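Local coordinates for proline iminopeptidase-related protein (PDB 2YYS), which is of unknown function but has the fold of the S33 alpha/beta-hydrolase peptidases, to which it is related, at residues 163-166 with 167-171; 254-257 with 258-261. All coordinates share one frame; numbering follows the deposited sequence.

How the interactions relate
Along the chain the two contacts stand in series, neither nesting nor crossing, and each is local, so neither closes a long loop. Interaction 1 comes first, two turns of helix 163-171, one of the run of helices between strands 119-125 and 221-226 of the central sheet. Interaction 2 follows strand 247-250, the outermost strand at that side of the sheet, where loop 254-256 turns into the short helix 257-260. Their centres lie 14 Å apart, yet they touch: Met171 O at the end of interaction 1 probably accepts a hydrogen bond from His255 N in interaction 2 (2.9 Å). This bond, with Met171 SD packing on Tyr256 CE2, would tie helix 163-171 to the loop bearing His255.

Interaction 1. Residues 163-166 with 167-171; sequences PKAL and FDRLM
Lys164 and Asp168, one helical turn apart, meet at their charged ends. The lysine chain runs out extended, with CG anti to the backbone N (chi1 -179°), and bends only at its last torsion, which turns NZ back to Asp168 OD2 at 2.8 Å. The ammonium uses the syn lone pair of that oxygen, on the side of the other carboxylate oxygen, while Lys164 CG also passes 3.5 Å from Asp168 OD2. Lysine suits this position because its long methylene chain can span the turn; NZ has a second carboxylate partner in Glu182 of helix 175-187.

Phe167 leaves the helix on another side. Its ring edge lies by the carbonyl of Pro163, with CD2 3.4 Å from Pro163 O, and the same oxygen accepts the nearly straight bond from Phe167 N (2.9 Å, 177°). Proline fits the first turn, where its missing N-H costs little. Leu166, Phe167 and Leu170 pack on Leu138 of helix 131-141, and Leu166 also on helix 150-160. Arg169 folds back at chi3: its guanidinium has Ala165 O over one face, and its NH1 lies 3.8 Å from Leu166 CD2, but its main partner is Glu161, just before the helix.

With an alanine in place of Asp168, Lys164 would probably lose one of these two carboxylate partners, and its amine would be freer to turn. The salt bridges from Lys164 to Asp168 and Glu182, and from Arg169 to Glu161, are likely to restrict the turning of these two long chains.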
loop_
_atom_site.group_PDB
_atom_site.type_symbol
_atom_site.label_atom_id
_atom_site.label_comp_id
_atom_site.label_asym_id
_atom_site.label_seq_id
_atom_site.Cartn_x
_atom_site.Cartn_y
_atom_site.Cartn_z
ATOM N N PRO A 163 -8.616 2.303 18.173
ATOM C CA PRO A 163 -7.647 2.131 17.078
ATOM C C PRO A 163 -7.371 3.419 16.307
ATOM O O PRO A 163 -6.213 3.703 16.031
ATOM C CB PRO A 163 -8.284 1.060 16.171
ATOM C CG PRO A 163 -9.679 0.822 16.679
ATOM C CD PRO A 163 -9.738 1.350 18.083
ATOM N N LYS A 164 -8.402 4.196 15.989
ATOM C CA LYS A 164 -8.196 5.439 15.240
ATOM C C LYS A 164 -7.223 6.381 15.960
ATOM O O LYS A 164 -6.343 6.956 15.329
ATOM C CB LYS A 164 -9.516 6.161 14.975
ATOM C CG LYS A 164 -9.362 7.461 14.173
ATOM C CD LYS A 164 -10.709 8.157 13.945
ATOM C CE LYS A 164 -10.572 9.367 13.005
ATOM N NZ LYS A 164 -9.726 10.471 13.559
ATOM N N ALA A 165 -7.389 6.537 17.273
ATOM C CA ALA A 165 -6.499 7.391 18.054
ATOM C C ALA A 165 -5.039 6.910 18.004
ATOM O O ALA A 165 -4.120 7.717 17.893
ATOM C CB ALA A 165 -6.988 7.491 19.511
ATOM N N LEU A 166 -4.825 5.600 18.085
ATOM C CA LEU A 166 -3.469 5.066 18.058
ATOM C C LEU A 166 -2.859 5.181 16.666
ATOM O O LEU A 166 -1.734 5.635 16.520
ATOM C CB LEU A 166 -3.446 3.615 18.520
ATOM C CG LEU A 166 -3.771 3.364 19.990
ATOM C CD1 LEU A 166 -3.855 1.865 20.239
ATOM C CD2 LEU A 166 -2.757 3.987 20.920
ATOM N N PHE A 167 -3.591 4.759 15.643
ATOM C CA PHE A 167 -3.078 4.842 14.275
ATOM C C PHE A 167 -2.844 6.299 13.863
ATOM O O PHE A 167 -1.885 6.583 13.164
ATOM C CB PHE A 167 -3.996 4.117 13.272
ATOM C CG PHE A 167 -3.747 2.625 13.177
ATOM C CD1 PHE A 167 -2.596 2.129 12.571
ATOM C CD2 PHE A 167 -4.660 1.720 13.696
ATOM C CE1 PHE A 167 -2.365 0.755 12.488
ATOM C CE2 PHE A 167 -4.435 0.349 13.615
ATOM C CZ PHE A 167 -3.291 -0.133 13.011
ATOM N N ASP A 168 -3.691 7.221 14.327
ATOM C CA ASP A 168 -3.549 8.642 13.983
ATOM C C ASP A 168 -2.209 9.189 14.509
ATOM O O ASP A 168 -1.521 9.955 13.831
ATOM C CB ASP A 168 -4.693 9.488 14.579
ATOM C CG ASP A 168 -5.985 9.475 13.730
ATOM O OD1 ASP A 168 -6.030 8.871 12.630
ATOM O OD2 ASP A 168 -7.023 10.071 14.118
ATOM N N ARG A 169 -1.848 8.772 15.720
ATOM C CA ARG A 169 -0.587 9.183 16.340
ATOM C C ARG A 169 0.625 8.666 15.556
ATOM O O ARG A 169 1.583 9.406 15.299
ATOM C CB ARG A 169 -0.531 8.683 17.783
ATOM C CG ARG A 169 0.204 9.587 18.724
ATOM C CD ARG A 169 0.047 9.197 20.205
ATOM N NE ARG A 169 -1.348 9.331 20.594
ATOM C CZ ARG A 169 -2.021 8.502 21.383
ATOM N NH1 ARG A 169 -1.458 7.433 21.942
ATOM N NH2 ARG A 169 -3.291 8.767 21.622
ATOM N N LEU A 170 0.575 7.395 15.178
ATOM C CA LEU A 170 1.635 6.790 14.375
ATOM C C LEU A 170 1.714 7.421 12.982
ATOM O O LEU A 170 2.796 7.684 12.470
ATOM C CB LEU A 170 1.417 5.277 14.261
ATOM C CG LEU A 170 1.416 4.506 15.579
ATOM C CD1 LEU A 170 1.287 3.022 15.303
ATOM C CD2 LEU A 170 2.672 4.772 16.406
ATOM N N MET A 171 0.559 7.691 12.390
ATOM C CA MET A 171 0.495 8.126 10.987
ATOM C C MET A 171 0.712 9.620 10.714
ATOM O O MET A 171 1.217 9.989 9.644
ATOM C CB MET A 171 -0.850 7.728 10.391
ATOM C CG MET A 171 -1.005 6.232 10.137
ATOM S SD MET A 171 -2.545 5.896 9.328
ATOM C CE MET A 171 -2.400 4.179 8.976
#

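Interaction 2. Residues 254-257 with 258-261; sequences GHYL and WIDA
Tyr256 and Trp258 project side by side from the start of helix 257-260, and this is the densely filled part of the contact. The tyrosine ring presents its edge, CD1, to Trp258 CZ2 at 3.6 Å; the two ring planes stand almost perpendicular, at 86°. Leu257 crosses the indole at about a right angle, its CD2 3.7 Å from Trp258 CE3. Trp258 CG sits between the backbone N and the carbonyl carbon (chi1 54°), which swings the indole back over the preceding residues, where it and the His102 ring also meet edge-to-face. Elsewhere, Ile259 CD1 reaches Tyr256 CB.

This turn carries His255 on the loop after the last strand of the sheet, the place of the catalytic histidine in the alpha/beta-hydrolase fold. Its ND1 is hydrogen-bonded to Asp229 in the geometry of the fold's histidine-acid pair, but a role here is not established, the nucleophile elbow lacking the usual serine.

Around Asp260 the packing gives way to polar bonds and a water. Its OD2 accepts Gly254 N at 2.9 Å, approached on the anti side and tilted 31° out of the carboxylate plane, and also receives a water at 2.6 Å that in turn accepts Tyr256 N. Aspartate's short chain keeps the carboxylate beside the loop amide, while Gly254, lacking a side chain, lets Asp260 OD2 come 3.5 Å from its CA.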
loop_
_atom_site.group_PDB
_atom_site.type_symbol
_atom_site.label_atom_id
_atom_site.label_comp_id
_atom_site.label_asym_id
_atom_site.label_seq_id
_atom_site.Cartn_x
_atom_site.Cartn_y
_atom_site.Cartn_z
ATOM N N GLY A 254 4.793 11.624 7.753
ATOM C CA GLY A 254 4.150 10.454 8.311
ATOM C C GLY A 254 3.767 9.492 7.202
ATOM O O GLY A 254 4.430 9.429 6.167
ATOM N N HIS A 255 2.672 8.773 7.419
ATOM C CA HIS A 255 2.222 7.700 6.533
ATOM C C HIS A 255 1.723 8.206 5.179
ATOM O O HIS A 255 1.996 7.587 4.148
ATOM C CB HIS A 255 1.140 6.885 7.247
ATOM C CG HIS A 255 0.826 5.575 6.593
ATOM N ND1 HIS A 255 1.791 4.640 6.284
ATOM C CD2 HIS A 255 -0.357 5.044 6.196
ATOM C CE1 HIS A 255 1.215 3.592 5.718
ATOM N NE2 HIS A 255 -0.086 3.812 5.653
ATOM N N TYR A 256 0.994 9.323 5.187
ATOM C CA TYR A 256 0.617 10.012 3.960
ATOM C C TYR A 256 1.675 11.055 3.676
ATOM O O TYR A 256 1.486 12.256 3.824
ATOM C CB TYR A 256 -0.801 10.578 4.064
ATOM C CG TYR A 256 -1.774 9.457 4.254
ATOM C CD1 TYR A 256 -2.314 8.776 3.168
ATOM C CD2 TYR A 256 -2.087 9.010 5.516
ATOM C CE1 TYR A 256 -3.185 7.701 3.357
ATOM C CE2 TYR A 256 -2.933 7.951 5.714
ATOM C CZ TYR A 256 -3.488 7.303 4.642
ATOM O OH TYR A 256 -4.333 6.251 4.893
ATOM N N LEU A 257 2.817 10.557 3.244
ATOM C CA LEU A 257 4.017 11.363 3.241
ATOM C C LEU A 257 3.977 12.502 2.216
ATOM O O LEU A 257 4.624 13.535 2.419
ATOM C CB LEU A 257 5.269 10.471 3.158
ATOM C CG LEU A 257 5.577 9.648 1.912
ATOM C CD1 LEU A 257 6.964 9.052 2.002
ATOM C CD2 LEU A 257 4.574 8.513 1.730
ATOM N N TRP A 258 3.177 12.341 1.162
ATOM C CA TRP A 258 3.026 13.366 0.137
ATOM C C TRP A 258 2.192 14.566 0.632
ATOM O O TRP A 258 2.306 15.658 0.097
ATOM C CB TRP A 258 2.411 12.765 -1.148
ATOM C CG TRP A 258 1.136 12.036 -0.904
ATOM C CD1 TRP A 258 -0.115 12.573 -0.887
ATOM C CD2 TRP A 258 0.978 10.642 -0.605
ATOM N NE1 TRP A 258 -1.041 11.598 -0.596
ATOM C CE2 TRP A 258 -0.397 10.403 -0.428
ATOM C CE3 TRP A 258 1.859 9.563 -0.483
ATOM C CZ2 TRP A 258 -0.907 9.138 -0.115
ATOM C CZ3 TRP A 258 1.354 8.305 -0.165
ATOM C CH2 TRP A 258 -0.014 8.104 0.011
ATOM N N ILE A 259 1.344 14.344 1.633
ATOM C CA ILE A 259 0.587 15.409 2.282
ATOM C C ILE A 259 1.470 16.225 3.241
ATOM O O ILE A 259 1.423 17.452 3.247
ATOM C CB ILE A 259 -0.599 14.807 3.062
ATOM C CG1 ILE A 259 -1.623 14.195 2.099
ATOM C CG2 ILE A 259 -1.264 15.860 3.958
ATOM C CD1 ILE A 259 -2.833 13.578 2.811
ATOM N N ASP A 260 2.246 15.523 4.065
ATOM C CA ASP A 260 3.093 16.151 5.069
ATOM C C ASP A 260 4.275 16.883 4.440
ATOM O O ASP A 260 4.708 17.896 4.960
ATOM C CB ASP A 260 3.633 15.107 6.051
ATOM C CG ASP A 260 2.570 14.532 6.950
ATOM O OD1 ASP A 260 1.706 15.296 7.444
ATOM O OD2 ASP A 260 2.527 13.310 7.238
ATOM N N ALA A 261 4.794 16.376 3.323
ATOM C CA ALA A 261 6.028 16.889 2.746
ATOM C C ALA A 261 5.988 16.863 1.214
ATOM O O ALA A 261 6.744 16.126 0.577
ATOM C CB ALA A 261 7.209 16.096 3.272
HETATM O O HOH W 1 0.695 11.409 7.290
#